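Local atomic coordinates of TSC1 N-terminal domain (Chaetomium thermophilum, PDB entry 7A0M), a protein that probably binds lysosomal phosphoinositides as the N-terminal domain of TSC1, a subunit of the TSC complex that takes part in mTORC1 regulation. Residues N203-N214 and T244-L255; L220-F229 and L255-Y266. All coordinates share one frame; numbering follows the deposited sequence.

Overall arrangement
Both contacts are only partly buried and belong to one continuous piece of an all-helical chain, with contact 1 closer to its centre: about 9 Å separates that contact's centre from the chain's, against about 14 Å for contact 2. Contact 1 joins helix 199-214 to helix 242-255 along their length, through aliphatic, sulfur and selenium packing and the ring of F206, with one hydrogen bond near the start. Contact 2 lies where those helices end and is richer in aromatic rings, set among leucine and isoleucine side chains, without a hydrogen bond across it, joining 220-229 to the loop 255-266. L255 belongs to both, and V213 on L220 and L252 on F229 carry the packing across.

Contact 1: residues N203-N214 and T244-L255; sequences NSAFSLLCAFVN and TVNLALIALVML
The ring of F206 has the backbone of A248 over one face, with A248 CA 3.9 Å above the plane and displaced toward the rim. A248 CB comes nearer still, 3.5 Å from F206 CE2, while T244 O and L247 CB approach the ring obliquely. The amide of N203 reaches across to T244 and crosses its side chain at about a right angle. T244 OG1 donates to N203 OD1 at 2.8 Å, in the carbonyl plane and on a lone pair, with a C=O...O angle of 129°. The main-chain oxygen of N203 is gripped twice within its own helix, S207 N and S207 OG arriving from opposite faces of its plane, and L247 CD1 rests against that oxygen and against S207 OG. The two helices run nearly parallel, at 23° with axes 9.2 Å apart, and helix 228-238 comes between them in sequence and also packs against both; this is consistent with the stacked helical hairpins of an alpha-solenoid. C210 is the knob of the interface: its side chain sits in a hole made by L247, I250, A251 and M254, with SG 3.9 Å from I250 CG2. Beside it, L209 CD2 lies 3.9 Å from A251 CB. M254, present as selenomethionine, bends at its last torsion (chi3 70°), which folds CE back over the end of helix 199-214, 3.7 Å from C210 O and close to N214 N. M254 and V213 slide past each other in opposite directions, bringing V213 CG1 against CE, whereas the other branch, V213 CG2, meets L255 CD2 at 3.9 Å, those two side chains crossing nearly at right angles.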
loop_
_atom_site.group_PDB
_atom_site.type_symbol
_atom_site.label_atom_id
_atom_site.label_comp_id
_atom_site.label_asym_id
_atom_site.label_seq_id
_atom_site.Cartn_x
_atom_site.Cartn_y
_atom_site.Cartn_z
ATOM N N ASN B 203 -18.677 -29.189 9.015
ATOM C CA ASN B 203 -17.825 -28.446 9.940
ATOM C C ASN B 203 -16.634 -29.284 10.388
ATOM O O ASN B 203 -15.494 -28.803 10.415
ATOM C CB ASN B 203 -18.640 -27.971 11.143
ATOM C CG ASN B 203 -19.573 -26.824 10.800
ATOM O OD1 ASN B 203 -19.400 -26.151 9.783
ATOM N ND2 ASN B 203 -20.565 -26.592 11.651
ATOM N N SER B 204 -16.878 -30.544 10.753
ATOM C CA SER B 204 -15.784 -31.410 11.182
ATOM C C SER B 204 -14.848 -31.736 10.023
ATOM O O SER B 204 -13.624 -31.777 10.200
ATOM C CB SER B 204 -16.344 -32.692 11.797
ATOM O OG SER B 204 -17.000 -32.428 13.026
ATOM N N ALA B 205 -15.405 -31.971 8.832
ATOM C CA ALA B 205 -14.576 -32.282 7.670
ATOM C C ALA B 205 -13.647 -31.125 7.320
ATOM O O ALA B 205 -12.465 -31.340 7.025
ATOM C CB ALA B 205 -15.460 -32.640 6.475
ATOM N N PHE B 206 -14.161 -29.894 7.342
ATOM C CA PHE B 206 -13.313 -28.739 7.063
ATOM C C PHE B 206 -12.255 -28.556 8.143
ATOM O O PHE B 206 -11.126 -28.141 7.850
ATOM C CB PHE B 206 -14.169 -27.480 6.926
ATOM C CG PHE B 206 -14.854 -27.355 5.595
ATOM C CD1 PHE B 206 -14.413 -28.083 4.503
ATOM C CD2 PHE B 206 -15.942 -26.512 5.437
ATOM C CE1 PHE B 206 -15.041 -27.970 3.277
ATOM C CE2 PHE B 206 -16.576 -26.398 4.214
ATOM C CZ PHE B 206 -16.124 -27.127 3.133
ATOM N N SER B 207 -12.601 -28.852 9.397
ATOM C CA SER B 207 -11.615 -28.785 10.472
ATOM C C SER B 207 -10.503 -29.805 10.260
ATOM O O SER B 207 -9.319 -29.490 10.432
ATOM C CB SER B 207 -12.295 -29.002 11.823
ATOM O OG SER B 207 -13.228 -27.971 12.096
ATOM N N LEU B 208 -10.868 -31.035 9.890
ATOM C CA LEU B 208 -9.863 -32.060 9.631
ATOM C C LEU B 208 -8.998 -31.695 8.431
ATOM O O LEU B 208 -7.798 -31.998 8.406
ATOM C CB LEU B 208 -10.542 -33.412 9.413
ATOM C CG LEU B 208 -9.628 -34.612 9.167
ATOM C CD1 LEU B 208 -8.753 -34.882 10.379
ATOM C CD2 LEU B 208 -10.451 -35.836 8.813
ATOM N N LEU B 209 -9.591 -31.053 7.420
ATOM C CA LEU B 209 -8.810 -30.599 6.274
ATOM C C LEU B 209 -7.756 -29.582 6.692
ATOM O O LEU B 209 -6.609 -29.642 6.235
ATOM C CB LEU B 209 -9.731 -30.011 5.207
ATOM C CG LEU B 209 -9.043 -29.456 3.957
ATOM C CD1 LEU B 209 -8.176 -30.517 3.296
ATOM C CD2 LEU B 209 -10.072 -28.917 2.976
ATOM N N CYS B 210 -8.130 -28.633 7.555
ATOM C CA CYS B 210 -7.157 -27.670 8.063
ATOM C C CYS B 210 -6.033 -28.369 8.816
ATOM O O CYS B 210 -4.856 -28.032 8.643
ATOM C CB CYS B 210 -7.852 -26.648 8.962
ATOM S SG CYS B 210 -9.025 -25.569 8.106
ATOM N N ALA B 211 -6.377 -29.345 9.661
ATOM C CA ALA B 211 -5.351 -30.104 10.370
ATOM C C ALA B 211 -4.481 -30.890 9.397
ATOM O O ALA B 211 -3.275 -31.044 9.617
ATOM C CB ALA B 211 -5.999 -31.038 11.391
ATOM N N PHE B 212 -5.080 -31.401 8.319
ATOM C CA PHE B 212 -4.314 -32.148 7.326
ATOM C C PHE B 212 -3.300 -31.255 6.622
ATOM O O PHE B 212 -2.111 -31.586 6.551
ATOM C CB PHE B 212 -5.259 -32.788 6.311
ATOM C CG PHE B 212 -4.556 -33.557 5.229
ATOM C CD1 PHE B 212 -3.749 -34.639 5.541
ATOM C CD2 PHE B 212 -4.705 -33.200 3.900
ATOM C CE1 PHE B 212 -3.101 -35.347 4.547
ATOM C CE2 PHE B 212 -4.061 -33.906 2.900
ATOM C CZ PHE B 212 -3.259 -34.981 3.224
ATOM N N VAL B 213 -3.754 -30.117 6.090
ATOM C CA VAL B 213 -2.845 -29.192 5.418
ATOM C C VAL B 213 -1.786 -28.674 6.383
ATOM O O VAL B 213 -0.635 -28.444 5.992
ATOM C CB VAL B 213 -3.642 -28.040 4.775
ATOM C CG1 VAL B 213 -2.711 -27.062 4.073
ATOM C CG2 VAL B 213 -4.671 -28.590 3.799
ATOM N N ASN B 214 -2.146 -28.500 7.657
ATOM C CA ASN B 214 -1.188 -27.986 8.630
ATOM C C ASN B 214 -0.113 -29.016 8.957
ATOM O O ASN B 214 1.001 -28.646 9.343
ATOM C CB ASN B 214 -1.910 -27.542 9.899
ATOM C CG ASN B 214 -1.055 -26.641 10.769
ATOM O OD1 ASN B 214 -0.915 -25.448 10.496
ATOM N ND2 ASN B 214 -0.480 -27.207 11.823
ATOM N N THR B 244 -19.426 -22.058 9.204
ATOM C CA THR B 244 -19.059 -23.000 8.152
ATOM C C THR B 244 -18.252 -22.314 7.057
ATOM O O THR B 244 -17.202 -22.813 6.635
ATOM C CB THR B 244 -20.314 -23.646 7.565
ATOM O OG1 THR B 244 -21.105 -24.204 8.622
ATOM C CG2 THR B 244 -19.936 -24.749 6.587
ATOM N N VAL B 245 -18.739 -21.167 6.574
ATOM C CA VAL B 245 -18.059 -20.457 5.492
ATOM C C VAL B 245 -16.669 -20.012 5.931
ATOM O O VAL B 245 -15.715 -20.036 5.142
ATOM C CB VAL B 245 -18.917 -19.268 5.022
ATOM C CG1 VAL B 245 -18.183 -18.465 3.969
ATOM C CG2 VAL B 245 -20.253 -19.759 4.487
ATOM N N ASN B 246 -16.527 -19.607 7.196
ATOM C CA ASN B 246 -15.220 -19.189 7.691
ATOM C C ASN B 246 -14.238 -20.354 7.721
ATOM O O ASN B 246 -13.059 -20.185 7.387
ATOM C CB ASN B 246 -15.358 -18.569 9.081
ATOM C CG ASN B 246 -14.073 -17.922 9.559
ATOM O OD1 ASN B 246 -13.631 -16.914 9.009
ATOM N ND2 ASN B 246 -13.468 -18.498 10.592
ATOM N N LEU B 247 -14.701 -21.539 8.124
ATOM C CA LEU B 247 -13.857 -22.728 8.056
ATOM C C LEU B 247 -13.424 -23.016 6.624
ATOM O O LEU B 247 -12.242 -23.262 6.356
ATOM C CB LEU B 247 -14.593 -23.931 8.644
ATOM C CG LEU B 247 -14.660 -24.029 10.167
ATOM C CD1 LEU B 247 -15.365 -25.309 10.581
ATOM C CD2 LEU B 247 -13.265 -23.964 10.769
ATOM N N ALA B 248 -14.377 -23.002 5.687
ATOM C CA ALA B 248 -14.048 -23.218 4.281
ATOM C C ALA B 248 -13.059 -22.176 3.776
ATOM O O ALA B 248 -12.168 -22.490 2.977
ATOM C CB ALA B 248 -15.319 -23.201 3.435
ATOM N N LEU B 249 -13.196 -20.929 4.233
ATOM C CA LEU B 249 -12.292 -19.879 3.778
ATOM C C LEU B 249 -10.884 -20.096 4.320
ATOM O O LEU B 249 -9.899 -19.867 3.609
ATOM C CB LEU B 249 -12.826 -18.508 4.192
ATOM C CG LEU B 249 -12.169 -17.315 3.496
ATOM C CD1 LEU B 249 -12.394 -17.394 1.993
ATOM C CD2 LEU B 249 -12.703 -16.006 4.054
ATOM N N ILE B 250 -10.770 -20.538 5.574
ATOM C CA ILE B 250 -9.457 -20.834 6.138
ATOM C C ILE B 250 -8.784 -21.951 5.351
ATOM O O ILE B 250 -7.589 -21.881 5.043
ATOM C CB ILE B 250 -9.577 -21.189 7.633
ATOM C CG1 ILE B 250 -9.998 -19.960 8.441
ATOM C CG2 ILE B 250 -8.263 -21.746 8.162
ATOM C CD1 ILE B 250 -10.227 -20.244 9.910
ATOM N N ALA B 251 -9.544 -22.993 5.007
ATOM C CA ALA B 251 -8.990 -24.074 4.197
ATOM C C ALA B 251 -8.548 -23.567 2.831
ATOM O O ALA B 251 -7.474 -23.937 2.343
ATOM C CB ALA B 251 -10.015 -25.198 4.048
ATOM N N LEU B 252 -9.359 -22.715 2.200
ATOM C CA LEU B 252 -8.998 -22.180 0.890
ATOM C C LEU B 252 -7.732 -21.334 0.965
ATOM O O LEU B 252 -6.853 -21.444 0.103
ATOM C CB LEU B 252 -10.155 -21.361 0.319
ATOM C CG LEU B 252 -9.912 -20.740 -1.060
ATOM C CD1 LEU B 252 -9.677 -21.822 -2.104
ATOM C CD2 LEU B 252 -11.072 -19.843 -1.466
ATOM N N VAL B 253 -7.624 -20.483 1.988
ATOM C CA VAL B 253 -6.449 -19.624 2.127
ATOM C C VAL B 253 -5.188 -20.459 2.324
ATOM O O VAL B 253 -4.109 -20.107 1.831
ATOM C CB VAL B 253 -6.659 -18.619 3.277
ATOM C CG1 VAL B 253 -5.371 -17.874 3.589
ATOM C CG2 VAL B 253 -7.761 -17.633 2.921
HETATM N N MSE B 254 -5.301 -21.579 3.032
HETATM C CA MSE B 254 -4.150 -22.444 3.267
HETATM C C MSE B 254 -3.753 -23.223 2.016
HETATM O O MSE B 254 -2.598 -23.609 1.852
HETATM C CB MSE B 254 -4.438 -23.423 4.412
HETATM C CG MSE B 254 -4.662 -22.768 5.768
HETATM SE SE MSE B 254 -5.120 -24.050 7.172
HETATM C CE MSE B 254 -3.394 -24.936 7.353
ATOM N N LEU B 255 -4.720 -23.448 1.125
ATOM C CA LEU B 255 -4.486 -24.329 -0.014
ATOM C C LEU B 255 -3.872 -23.589 -1.197
ATOM O O LEU B 255 -3.021 -24.143 -1.903
ATOM C CB LEU B 255 -5.794 -24.995 -0.431
ATOM C CG LEU B 255 -6.307 -26.152 0.426
ATOM C CD1 LEU B 255 -7.770 -26.414 0.119
ATOM C CD2 LEU B 255 -5.479 -27.396 0.179
#

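Contact 2: residues L220-F229 and L255-Y266; sequences LYLILQTPLF and LLPFFPGDIVPY
F259 pushes its ring in among Y221, I223, L224 and F229, with CB 4.2 Å from Y221 CB. A chi1 of 42° sets CG between the backbone N and the carbonyl carbon, turning the ring toward 220-229. One side of the ring then leads along the 3-10 turn: CD1 meets Y221 CA at 3.8 Å, and CE1 meets I223 CG2 at 3.5 Å. On the other side CD2 touches L224 CD1 at 3.8 Å, and CG of that leucine lies over one face, offset toward the rim. At the far end CE2 and CZ reach F229 CE1, where the edge of F259 is directed at the face of F229 in an offset edge-to-face pair, centroids 5.4 Å apart and planes at 81°. F229 repeats the pattern, presenting its own edge to the face of Y266 with the ring planes again nearly perpendicular and the centroids 5.1 Å apart, so the three rings form an aromatic cluster. With alanine in place of F259, the face of F229 would probably lose its edge partner and a gap would open beside I223 and L224. L224 CD1 also packs on D262 CB, and I223 CD1 bears on L255 CD1 at 3.6 Å. At the start of 220-229, L220 makes a CH-pi contact: its CD1 stands 3.4 Å from the centroid of the F258 ring, just 4° off the normal. Around this apolar junction, F212 and V213 of helix 199-214 pack on L220, helix 323-333 backs L256 and P257, and helix 402-410 packs on P257, F258 and P260.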
loop_
_atom_site.group_PDB
_atom_site.type_symbol
_atom_site.label_atom_id
_atom_site.label_comp_id
_atom_site.label_asym_id
_atom_site.label_seq_id
_atom_site.Cartn_x
_atom_site.Cartn_y
_atom_site.Cartn_z
ATOM N N LEU B 220 -0.061 -31.444 -2.269
ATOM C CA LEU B 220 -1.348 -30.803 -2.018
ATOM C C LEU B 220 -2.013 -30.311 -3.298
ATOM O O LEU B 220 -3.231 -30.099 -3.305
ATOM C CB LEU B 220 -1.183 -29.640 -1.038
ATOM C CG LEU B 220 -1.135 -30.035 0.437
ATOM C CD1 LEU B 220 -0.946 -28.814 1.316
ATOM C CD2 LEU B 220 -2.405 -30.778 0.822
ATOM N N TYR B 221 -1.249 -30.123 -4.376
ATOM C CA TYR B 221 -1.837 -29.722 -5.649
ATOM C C TYR B 221 -2.775 -30.782 -6.214
ATOM O O TYR B 221 -3.589 -30.470 -7.090
ATOM C CB TYR B 221 -0.734 -29.413 -6.663
ATOM C CG TYR B 221 0.236 -30.555 -6.883
ATOM C CD1 TYR B 221 -0.035 -31.556 -7.810
ATOM C CD2 TYR B 221 1.423 -30.629 -6.167
ATOM C CE1 TYR B 221 0.847 -32.599 -8.012
ATOM C CE2 TYR B 221 2.312 -31.668 -6.364
ATOM C CZ TYR B 221 2.019 -32.650 -7.287
ATOM O OH TYR B 221 2.901 -33.687 -7.487
ATOM N N LEU B 222 -2.680 -32.026 -5.734
ATOM C CA LEU B 222 -3.569 -33.085 -6.194
ATOM C C LEU B 222 -5.026 -32.839 -5.824
ATOM O O LEU B 222 -5.901 -33.568 -6.305
ATOM C CB LEU B 222 -3.115 -34.433 -5.627
ATOM C CG LEU B 222 -1.780 -34.982 -6.134
ATOM C CD1 LEU B 222 -1.460 -36.313 -5.472
ATOM C CD2 LEU B 222 -1.797 -35.125 -7.649
ATOM N N ILE B 223 -5.308 -31.840 -4.981
ATOM C CA ILE B 223 -6.685 -31.501 -4.646
ATOM C C ILE B 223 -7.450 -30.983 -5.857
ATOM O O ILE B 223 -8.686 -30.993 -5.860
ATOM C CB ILE B 223 -6.715 -30.478 -3.491
ATOM C CG1 ILE B 223 -8.108 -30.427 -2.858
ATOM C CG2 ILE B 223 -6.301 -29.102 -3.983
ATOM C CD1 ILE B 223 -8.224 -29.453 -1.713
ATOM N N LEU B 224 -6.750 -30.521 -6.891
ATOM C CA LEU B 224 -7.443 -30.073 -8.092
ATOM C C LEU B 224 -7.910 -31.247 -8.939
ATOM O O LEU B 224 -8.914 -31.133 -9.653
ATOM C CB LEU B 224 -6.538 -29.152 -8.909
ATOM C CG LEU B 224 -6.147 -27.858 -8.196
ATOM C CD1 LEU B 224 -5.381 -26.954 -9.133
ATOM C CD2 LEU B 224 -7.381 -27.154 -7.656
ATOM N N GLN B 225 -7.203 -32.376 -8.869
ATOM C CA GLN B 225 -7.617 -33.612 -9.521
ATOM C C GLN B 225 -8.571 -34.432 -8.659
ATOM O O GLN B 225 -8.653 -35.657 -8.818
ATOM C CB GLN B 225 -6.386 -34.433 -9.908
ATOM C CG GLN B 225 -5.523 -33.744 -10.953
ATOM C CD GLN B 225 -4.228 -34.473 -11.230
ATOM O OE1 GLN B 225 -4.118 -35.680 -11.011
ATOM N NE2 GLN B 225 -3.233 -33.741 -11.716
ATOM N N THR B 226 -9.291 -33.780 -7.751
ATOM C CA THR B 226 -10.254 -34.398 -6.854
ATOM C C THR B 226 -11.395 -33.409 -6.659
ATOM O O THR B 226 -11.187 -32.193 -6.761
ATOM C CB THR B 226 -9.629 -34.775 -5.497
ATOM O OG1 THR B 226 -10.376 -35.841 -4.902
ATOM C CG2 THR B 226 -9.640 -33.605 -4.530
ATOM N N PRO B 227 -12.617 -33.897 -6.416
ATOM C CA PRO B 227 -13.769 -32.986 -6.302
ATOM C C PRO B 227 -13.788 -32.129 -5.044
ATOM O O PRO B 227 -14.712 -31.321 -4.890
ATOM C CB PRO B 227 -14.971 -33.943 -6.324
ATOM C CG PRO B 227 -14.424 -35.252 -5.869
ATOM C CD PRO B 227 -13.027 -35.311 -6.400
ATOM N N LEU B 228 -12.814 -32.268 -4.141
ATOM C CA LEU B 228 -12.876 -31.543 -2.873
ATOM C C LEU B 228 -12.766 -30.035 -3.075
ATOM O O LEU B 228 -13.483 -29.268 -2.422
ATOM C CB LEU B 228 -11.784 -32.039 -1.926
ATOM C CG LEU B 228 -11.773 -31.371 -0.549
ATOM C CD1 LEU B 228 -13.131 -31.513 0.117
ATOM C CD2 LEU B 228 -10.683 -31.960 0.332
ATOM N N PHE B 229 -11.871 -29.593 -3.962
ATOM C CA PHE B 229 -11.654 -28.159 -4.152
ATOM C C PHE B 229 -12.929 -27.455 -4.604
ATOM O O PHE B 229 -13.290 -26.399 -4.069
ATOM C CB PHE B 229 -10.528 -27.928 -5.160
ATOM C CG PHE B 229 -10.093 -26.494 -5.262
ATOM C CD1 PHE B 229 -9.351 -25.908 -4.249
ATOM C CD2 PHE B 229 -10.430 -25.732 -6.367
ATOM C CE1 PHE B 229 -8.952 -24.584 -4.340
ATOM C CE2 PHE B 229 -10.034 -24.412 -6.465
ATOM C CZ PHE B 229 -9.294 -23.837 -5.451
ATOM N N LEU B 255 -4.720 -23.448 1.125
ATOM C CA LEU B 255 -4.486 -24.329 -0.014
ATOM C C LEU B 255 -3.872 -23.589 -1.197
ATOM O O LEU B 255 -3.021 -24.143 -1.903
ATOM C CB LEU B 255 -5.794 -24.995 -0.431
ATOM C CG LEU B 255 -6.307 -26.152 0.426
ATOM C CD1 LEU B 255 -7.770 -26.414 0.119
ATOM C CD2 LEU B 255 -5.479 -27.396 0.179
ATOM N N LEU B 256 -4.299 -22.347 -1.427
ATOM C CA LEU B 256 -3.877 -21.620 -2.622
ATOM C C LEU B 256 -2.363 -21.501 -2.795
ATOM O O LEU B 256 -1.898 -21.634 -3.941
ATOM C CB LEU B 256 -4.530 -20.231 -2.632
ATOM C CG LEU B 256 -6.051 -20.215 -2.794
ATOM C CD1 LEU B 256 -6.574 -18.788 -2.783
ATOM C CD2 LEU B 256 -6.463 -20.933 -4.071
ATOM N N PRO B 257 -1.550 -21.257 -1.759
ATOM C CA PRO B 257 -0.096 -21.166 -1.986
ATOM C C PRO B 257 0.544 -22.451 -2.498
ATOM O O PRO B 257 1.713 -22.410 -2.905
ATOM C CB PRO B 257 0.456 -20.788 -0.605
ATOM C CG PRO B 257 -0.683 -20.139 0.089
ATOM C CD PRO B 257 -1.900 -20.870 -0.379
ATOM N N PHE B 258 -0.168 -23.578 -2.493
ATOM C CA PHE B 258 0.384 -24.830 -2.993
ATOM C C PHE B 258 0.107 -25.065 -4.474
ATOM O O PHE B 258 0.701 -25.976 -5.060
ATOM C CB PHE B 258 -0.158 -26.009 -2.177
ATOM C CG PHE B 258 0.417 -26.100 -0.793
ATOM C CD1 PHE B 258 -0.173 -25.430 0.267
ATOM C CD2 PHE B 258 1.552 -26.856 -0.552
ATOM C CE1 PHE B 258 0.358 -25.513 1.542
ATOM C CE2 PHE B 258 2.088 -26.945 0.719
ATOM C CZ PHE B 258 1.490 -26.273 1.768
ATOM N N PHE B 259 -0.773 -24.277 -5.090
ATOM C CA PHE B 259 -0.997 -24.359 -6.529
ATOM C C PHE B 259 -1.458 -23.012 -7.081
ATOM O O PHE B 259 -2.527 -22.928 -7.696
ATOM C CB PHE B 259 -2.019 -25.455 -6.856
ATOM C CG PHE B 259 -3.198 -25.495 -5.918
ATOM C CD1 PHE B 259 -3.144 -26.229 -4.744
ATOM C CD2 PHE B 259 -4.367 -24.817 -6.222
ATOM C CE1 PHE B 259 -4.225 -26.270 -3.885
ATOM C CE2 PHE B 259 -5.453 -24.856 -5.368
ATOM C CZ PHE B 259 -5.382 -25.584 -4.200
ATOM N N PRO B 260 -0.677 -21.943 -6.897
ATOM C CA PRO B 260 -1.164 -20.614 -7.298
ATOM C C PRO B 260 -1.275 -20.428 -8.802
ATOM O O PRO B 260 -2.114 -19.641 -9.255
ATOM C CB PRO B 260 -0.121 -19.667 -6.692
ATOM C CG PRO B 260 1.126 -20.477 -6.685
ATOM C CD PRO B 260 0.710 -21.892 -6.402
ATOM N N GLY B 261 -0.457 -21.125 -9.591
ATOM C CA GLY B 261 -0.509 -20.993 -11.034
ATOM C C GLY B 261 -1.610 -21.767 -11.720
ATOM O O GLY B 261 -1.783 -21.627 -12.935
ATOM N N ASP B 262 -2.357 -22.582 -10.977
ATOM C CA ASP B 262 -3.403 -23.419 -11.544
ATOM C C ASP B 262 -4.809 -22.905 -11.259
ATOM O O ASP B 262 -5.780 -23.541 -11.681
ATOM C CB ASP B 262 -3.265 -24.849 -11.019
ATOM C CG ASP B 262 -1.891 -25.435 -11.272
ATOM O OD1 ASP B 262 -1.421 -25.376 -12.428
ATOM O OD2 ASP B 262 -1.280 -25.954 -10.315
ATOM N N ILE B 263 -4.947 -21.780 -10.558
ATOM C CA ILE B 263 -6.253 -21.277 -10.147
ATOM C C ILE B 263 -6.803 -20.235 -11.117
ATOM O O ILE B 263 -7.841 -19.627 -10.837
ATOM C CB ILE B 263 -6.206 -20.713 -8.719
ATOM C CG1 ILE B 263 -5.357 -19.442 -8.672
ATOM C CG2 ILE B 263 -5.660 -21.754 -7.753
ATOM C CD1 ILE B 263 -5.320 -18.787 -7.307
ATOM N N VAL B 264 -6.122 -20.000 -12.243
ATOM C CA VAL B 264 -6.608 -19.022 -13.222
ATOM C C VAL B 264 -8.042 -19.311 -13.670
ATOM O O VAL B 264 -8.855 -18.377 -13.691
ATOM C CB VAL B 264 -5.626 -18.911 -14.394
ATOM C CG1 VAL B 264 -6.227 -18.074 -15.516
ATOM C CG2 VAL B 264 -4.314 -18.306 -13.930
ATOM N N PRO B 265 -8.417 -20.543 -14.037
ATOM C CA PRO B 265 -9.822 -20.787 -14.407
ATOM C C PRO B 265 -10.802 -20.543 -13.273
ATOM O O PRO B 265 -12.001 -20.378 -13.535
ATOM C CB PRO B 265 -9.827 -22.261 -14.838
ATOM C CG PRO B 265 -8.417 -22.557 -15.202
ATOM C CD PRO B 265 -7.590 -21.746 -14.256
ATOM N N TYR B 266 -10.339 -20.517 -12.025
ATOM C CA TYR B 266 -11.208 -20.328 -10.873
ATOM C C TYR B 266 -11.311 -18.874 -10.429
ATOM O O TYR B 266 -12.110 -18.576 -9.535
ATOM C CB TYR B 266 -10.714 -21.180 -9.699
ATOM C CG TYR B 266 -10.751 -22.670 -9.965
ATOM C CD1 TYR B 266 -11.908 -23.406 -9.750
ATOM C CD2 TYR B 266 -9.627 -23.338 -10.436
ATOM C CE1 TYR B 266 -11.945 -24.770 -9.996
ATOM C CE2 TYR B 266 -9.655 -24.698 -10.684
ATOM C CZ TYR B 266 -10.816 -25.409 -10.461
ATOM O OH TYR B 266 -10.846 -26.763 -10.707
#